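Local coordinates for putative beta-glucosidase (Bifidobacterium adolescentis, PDB 5WAB), which acts as a family 3 beta-glucosidase that cleaves terminal sugars from glycosides, and probably removes arabinopyranose from a ginsenoside, at residues E96-K101 and M292-Y297; F299-H304 and T355-T360. All blocks are in the same frame, centred on the assembly; numbering follows the deposited sequence.

Contact 1: residues E96-K101 and M292-Y297; sequences ECIQEK and MSIDDY
The C-terminal end of helix 83-99, in the TIM-barrel-like N-terminal domain of this family 3 hydrolase, meets the linker that follows helix 271-292. E100 leaves the helix and K101, with a positive phi of 57°, turns the chain into strand 102-106, so the linker wraps a helix-to-strand turn of the barrel.

The apolar contacts fall into two patches. In the first, the CG2 branch of I98, anti to the backbone N, sits 3.9 Å from I294 CD1, the two side chains crossing obliquely. The same methyl approaches Y297 CD2 at 4.1 Å. In the second, M292, bent at chi2 and chi3, lays its sulfur against the lysine backbone, SD being 3.5 Å from K101 C; the methionine also touches Y40 and A103. Q99 passes extended alongside the carbonyl of Y297, its CG in van der Waals contact with Y297 O at 3.2 Å.

One direct hydrogen bond joins the linker to the helix end. The lysine chain curls back through two bends so that K101 NZ donates to M292 O at 2.9 Å, arriving well above the carbonyl plane, 58° out of it. Within the helix end, Q99 NE2 gives a nearly straight, in-plane bond of 2.9 Å to the anti lone pair of E100 OE2, which fixes the rotation of the amide and leaves OE1 for F299 N. An alanine at Q99 would lose both amide bonds and would probably loosen the linker's hold on the helix end. One water bridges the segments loosely, donating to I294 O, accepting from Y297 N at 2.7 Å and reaching I98 O through a weak bond.

Contact 2: residues F299-H304 and T355-T360; sequences FDVDAH and TPTKMT
Helix 301-313 begins with an N-capped turn, and its first residues lean against the loop that runs from strand 334-337 towards helix 362-368. The contact is small, burying 179 Å² over both sides, and its character changes across its width.

The close-packed part centres on V301. Its CG1 branch, anti to the backbone N, is directed at the loop and meets T357 tip to tip, 3.8 Å from T357 CB. The same methyl lies 3.7 Å from K358 CE, where the lysine chain crosses it obliquely, so one branch serves two loop residues. Behind it, the buried F299 turns its ring edge to the threonine: F299 CZ is 4.4 Å from T357 CG2, a looser approach. The threonine hydroxyl takes the crowded position between backbone N and carbonyl carbon and is hydrogen-bonded to Q474 NE2, which ties the loop to a further part of the chain.

On the outer, solvent-facing side the meeting is ionic. The CB of D302 points away from the loop, yet its carboxylate turns back, and the K358 side chain, bent at chi3, crosses that of D302 at about a right angle to form a salt bridge between OD1 and NZ. The modelled atoms are too close to each other for this pair to be placed with confidence, so its exact length carries little weight.

D300, exposed and apart from the loop, secures the helix start instead. Its OD1 accepts from A303 N at 3.2 Å, met from above the carboxylate plane (78° out of it), while D300 O receives H304 N at 3.0 Å. The arrangement is an aspartate N-cap, here opening the helix between the barrel domain and the six-stranded alpha/beta domain of a family 3 glycosidase.

How the contacts relate
Contacts 1 and 2 follow one another along the chain, their centres about 17 Å apart, and together they trace the linker as it leaves the barrel for the second domain. They touch directly through helix 83-99. One join is the probable bond between Q99 OE1 and F299 N, 2.9 Å long. In the other, E96 OE2 probably bonds to H304 ND1 at 2.8 Å and also packs 3.5 Å from F299 CE1. Because H304 NE2 is bonded to E95 OE1, two glutamates flank one imidazole, which may favour its charged form. Segment 355-360 thus leans on a helix start that contact 1's helix already holds.

Contact 1: residues E96-K101 and M292-Y297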
loop_
_atom_site.group_PDB
_atom_site.type_symbol
_atom_site.label_atom_id
_atom_site.label_comp_id
_atom_site.label_asym_id
_atom_site.label_seq_id
_atom_site.Cartn_x
_atom_site.Cartn_y
_atom_site.Cartn_z
ATOM N N GLU A 96 16.902 12.713 3.917
ATOM C CA GLU A 96 17.198 13.252 2.597
ATOM C C GLU A 96 16.425 14.544 2.359
ATOM O O GLU A 96 16.949 15.481 1.746
ATOM C CB GLU A 96 16.887 12.212 1.519
ATOM C CG GLU A 96 17.584 10.884 1.758
ATOM C CD GLU A 96 17.593 9.971 0.543
ATOM O OE1 GLU A 96 17.019 10.336 -0.504
ATOM O OE2 GLU A 96 18.198 8.886 0.639
ATOM N N CYS A 97 15.193 14.625 2.871
ATOM C CA CYS A 97 14.441 15.872 2.786
ATOM C C CYS A 97 15.136 16.983 3.554
ATOM O O CYS A 97 15.137 18.139 3.115
ATOM C CB CYS A 97 13.022 15.685 3.325
ATOM S SG CYS A 97 11.932 14.660 2.327
ATOM N N ILE A 98 15.735 16.651 4.702
ATOM C CA ILE A 98 16.399 17.664 5.521
ATOM C C ILE A 98 17.615 18.229 4.795
ATOM O O ILE A 98 17.900 19.430 4.877
ATOM C CB ILE A 98 16.762 17.081 6.901
ATOM C CG1 ILE A 98 15.484 16.781 7.685
ATOM C CG2 ILE A 98 17.630 18.048 7.691
ATOM C CD1 ILE A 98 15.712 16.007 8.964
ATOM N N GLN A 99 18.343 17.382 4.062
ATOM C CA GLN A 99 19.447 17.875 3.245
ATOM C C GLN A 99 18.950 18.801 2.140
ATOM O O GLN A 99 19.569 19.834 1.860
ATOM C CB GLN A 99 20.223 16.704 2.640
ATOM C CG GLN A 99 21.207 17.097 1.535
ATOM C CD GLN A 99 21.952 15.903 0.954
ATOM O OE1 GLN A 99 22.598 15.145 1.679
ATOM N NE2 GLN A 99 21.858 15.728 -0.361
ATOM N N GLU A 100 17.820 18.463 1.519
ATOM C CA GLU A 100 17.359 19.147 0.321
ATOM C C GLU A 100 16.314 20.217 0.611
ATOM O O GLU A 100 15.696 20.731 -0.324
ATOM C CB GLU A 100 16.806 18.128 -0.678
ATOM C CG GLU A 100 17.854 17.168 -1.198
ATOM C CD GLU A 100 18.929 17.866 -1.994
ATOM O OE1 GLU A 100 18.576 18.702 -2.851
ATOM O OE2 GLU A 100 20.125 17.591 -1.760
ATOM N N LYS A 101 16.129 20.577 1.880
ATOM C CA LYS A 101 15.221 21.650 2.293
ATOM C C LYS A 101 13.798 21.392 1.795
ATOM O O LYS A 101 13.156 22.259 1.201
ATOM C CB LYS A 101 15.727 23.013 1.810
ATOM C CG LYS A 101 17.232 23.223 1.983
ATOM C CD LYS A 101 17.729 22.978 3.402
ATOM C CE LYS A 101 17.308 24.051 4.377
ATOM N NZ LYS A 101 17.976 23.806 5.690
ATOM N N MET A 292 13.861 22.368 8.848
ATOM C CA MET A 292 14.294 23.213 7.742
ATOM C C MET A 292 15.298 24.276 8.168
ATOM O O MET A 292 15.841 24.976 7.305
ATOM C CB MET A 292 13.092 23.888 7.074
ATOM C CG MET A 292 12.060 22.939 6.464
ATOM S SD MET A 292 12.672 21.916 5.113
ATOM C CE MET A 292 12.979 20.351 5.936
ATOM N N SER A 293 15.572 24.411 9.461
ATOM C CA SER A 293 16.606 25.327 9.916
ATOM C C SER A 293 17.958 24.646 10.090
ATOM O O SER A 293 18.935 25.325 10.417
ATOM C CB SER A 293 16.182 25.989 11.230
ATOM O OG SER A 293 15.003 26.746 11.041
ATOM N N ILE A 294 18.040 23.335 9.860
ATOM C CA ILE A 294 19.311 22.619 9.931
ATOM C C ILE A 294 20.165 22.996 8.727
ATOM O O ILE A 294 19.762 22.794 7.575
ATOM C CB ILE A 294 19.084 21.103 9.990
ATOM C CG1 ILE A 294 18.333 20.709 11.265
ATOM C CG2 ILE A 294 20.411 20.358 9.885
ATOM C CD1 ILE A 294 18.102 19.214 11.390
ATOM N N ASP A 295 21.366 23.506 8.990
ATOM C CA ASP A 295 22.255 23.997 7.948
ATOM C C ASP A 295 23.295 22.952 7.575
ATOM O O ASP A 295 23.898 22.317 8.446
ATOM C CB ASP A 295 22.959 25.281 8.389
ATOM C CG ASP A 295 22.126 26.523 8.141
ATOM O OD1 ASP A 295 21.091 26.702 8.816
ATOM O OD2 ASP A 295 22.516 27.327 7.267
ATOM N N ASP A 296 23.495 22.790 6.269
ATOM C CA ASP A 296 24.562 21.966 5.702
ATOM C C ASP A 296 24.533 20.540 6.245
ATOM O O ASP A 296 25.542 20.004 6.711
ATOM C CB ASP A 296 25.927 22.612 5.933
ATOM C CG ASP A 296 26.158 23.806 5.037
ATOM O OD1 ASP A 296 25.482 24.835 5.248
ATOM O OD2 ASP A 296 27.005 23.714 4.120
ATOM N N TYR A 297 23.365 19.909 6.164
ATOM C CA TYR A 297 23.255 18.495 6.487
ATOM C C TYR A 297 23.357 17.656 5.221
ATOM O O TYR A 297 22.683 17.934 4.225
ATOM C CB TYR A 297 21.947 18.178 7.208
ATOM C CG TYR A 297 21.765 16.690 7.392
ATOM C CD1 TYR A 297 22.431 16.012 8.403
ATOM C CD2 TYR A 297 20.938 15.962 6.547
ATOM C CE1 TYR A 297 22.281 14.649 8.570
ATOM C CE2 TYR A 297 20.779 14.599 6.708
ATOM C CZ TYR A 297 21.453 13.947 7.722
ATOM O OH TYR A 297 21.297 12.588 7.885
HETATM O O HOH W 1 20.915 20.794 5.516
#

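Contact 2: residues F299-H304 and T355-T360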
loop_
_atom_site.group_PDB
_atom_site.type_symbol
_atom_site.label_atom_id
_atom_site.label_comp_id
_atom_site.label_asym_id
_atom_site.label_seq_id
_atom_site.Cartn_x
_atom_site.Cartn_y
_atom_site.Cartn_z
ATOM N N PHE A 299 23.110 13.607 4.039
ATOM C CA PHE A 299 22.725 12.275 4.477
ATOM C C PHE A 299 23.746 11.243 4.017
ATOM O O PHE A 299 24.429 11.419 3.004
ATOM C CB PHE A 299 21.326 11.910 3.968
ATOM C CG PHE A 299 21.227 11.721 2.468
ATOM C CD1 PHE A 299 21.478 10.486 1.887
ATOM C CD2 PHE A 299 20.829 12.766 1.649
ATOM C CE1 PHE A 299 21.367 10.309 0.516
ATOM C CE2 PHE A 299 20.719 12.597 0.279
ATOM C CZ PHE A 299 20.987 11.364 -0.287
ATOM N N ASP A 300 23.856 10.162 4.787
ATOM C CA ASP A 300 24.776 9.075 4.467
ATOM C C ASP A 300 24.224 8.288 3.284
ATOM O O ASP A 300 23.227 7.569 3.417
ATOM C CB ASP A 300 24.966 8.185 5.691
ATOM C CG ASP A 300 26.153 7.248 5.562
ATOM O OD1 ASP A 300 26.535 6.902 4.422
ATOM O OD2 ASP A 300 26.697 6.844 6.612
ATOM N N VAL A 301 24.867 8.429 2.122
ATOM C CA VAL A 301 24.384 7.762 0.915
ATOM C C VAL A 301 24.445 6.248 1.080
ATOM O O VAL A 301 23.493 5.531 0.749
ATOM C CB VAL A 301 25.183 8.228 -0.315
ATOM C CG1 VAL A 301 24.902 7.316 -1.500
ATOM C CG2 VAL A 301 24.850 9.673 -0.649
ATOM N N ASP A 302 25.576 5.739 1.578
ATOM C CA ASP A 302 25.734 4.293 1.705
ATOM C C ASP A 302 24.800 3.725 2.765
ATOM O O ASP A 302 24.270 2.621 2.601
ATOM C CB ASP A 302 27.185 3.941 2.035
ATOM C CG ASP A 302 28.125 4.180 0.869
ATOM O OD1 ASP A 302 27.665 4.128 -0.291
ATOM O OD2 ASP A 302 29.327 4.426 1.114
ATOM N N ALA A 303 24.597 4.456 3.863
ATOM C CA ALA A 303 23.690 3.974 4.899
ATOM C C ALA A 303 22.262 3.885 4.381
ATOM O O ALA A 303 21.550 2.917 4.670
ATOM C CB ALA A 303 23.754 4.877 6.126
ATOM N N HIS A 304 21.824 4.891 3.616
ATOM C CA HIS A 304 20.475 4.858 3.062
ATOM C C HIS A 304 20.343 3.778 1.996
ATOM O O HIS A 304 19.293 3.136 1.879
ATOM C CB HIS A 304 20.107 6.224 2.480
ATOM C CG HIS A 304 19.886 7.286 3.511
ATOM N ND1 HIS A 304 19.357 8.521 3.204
ATOM C CD2 HIS A 304 20.130 7.305 4.843
ATOM C CE1 HIS A 304 19.276 9.251 4.302
ATOM N NE2 HIS A 304 19.742 8.538 5.311
ATOM N N THR A 355 16.159 9.715 -9.752
ATOM C CA THR A 355 17.538 9.445 -10.145
ATOM C C THR A 355 18.269 8.816 -8.969
ATOM O O THR A 355 18.557 9.519 -7.991
ATOM C CB THR A 355 18.247 10.726 -10.579
ATOM O OG1 THR A 355 17.612 11.259 -11.747
ATOM C CG2 THR A 355 19.708 10.438 -10.888
ATOM N N PRO A 356 18.590 7.528 -9.007
ATOM C CA PRO A 356 19.161 6.886 -7.819
ATOM C C PRO A 356 20.575 7.366 -7.534
ATOM O O PRO A 356 21.318 7.766 -8.432
ATOM C CB PRO A 356 19.142 5.394 -8.173
ATOM C CG PRO A 356 19.118 5.341 -9.659
ATOM C CD PRO A 356 18.543 6.632 -10.177
ATOM N N THR A 357 20.932 7.345 -6.249
ATOM C CA THR A 357 22.312 7.626 -5.872
ATOM C C THR A 357 23.251 6.569 -6.441
ATOM O O THR A 357 24.340 6.888 -6.928
ATOM C CB THR A 357 22.447 7.694 -4.352
ATOM O OG1 THR A 357 22.005 6.460 -3.777
ATOM C CG2 THR A 357 21.601 8.826 -3.797
ATOM N N LYS A 358 22.846 5.305 -6.375
ATOM C CA LYS A 358 23.605 4.217 -6.967
ATOM C C LYS A 358 22.633 3.118 -7.369
ATOM O O LYS A 358 21.692 2.813 -6.632
ATOM C CB LYS A 358 24.664 3.681 -5.995
ATOM C CG LYS A 358 24.103 3.082 -4.712
ATOM C CD LYS A 358 25.200 2.839 -3.690
ATOM C CE LYS A 358 25.784 4.150 -3.204
ATOM N NZ LYS A 358 27.007 3.943 -2.386
ATOM N N MET A 359 22.850 2.540 -8.547
ATOM C CA MET A 359 22.048 1.403 -8.969
ATOM C C MET A 359 22.952 0.427 -9.704
ATOM O O MET A 359 23.667 0.817 -10.632
ATOM C CB MET A 359 20.885 1.850 -9.861
ATOM C CG MET A 359 19.862 0.765 -10.133
ATOM S SD MET A 359 20.165 -0.163 -11.639
ATOM C CE MET A 359 20.117 1.142 -12.865
ATOM N N THR A 360 22.907 -0.840 -9.297
ATOM C CA THR A 360 23.687 -1.904 -9.922
ATOM C C THR A 360 22.745 -3.020 -10.341
ATOM O O THR A 360 22.026 -3.580 -9.505
ATOM C CB THR A 360 24.769 -2.436 -8.975
ATOM O OG1 THR A 360 25.677 -1.380 -8.632
ATOM C CG2 THR A 360 25.547 -3.574 -9.628
#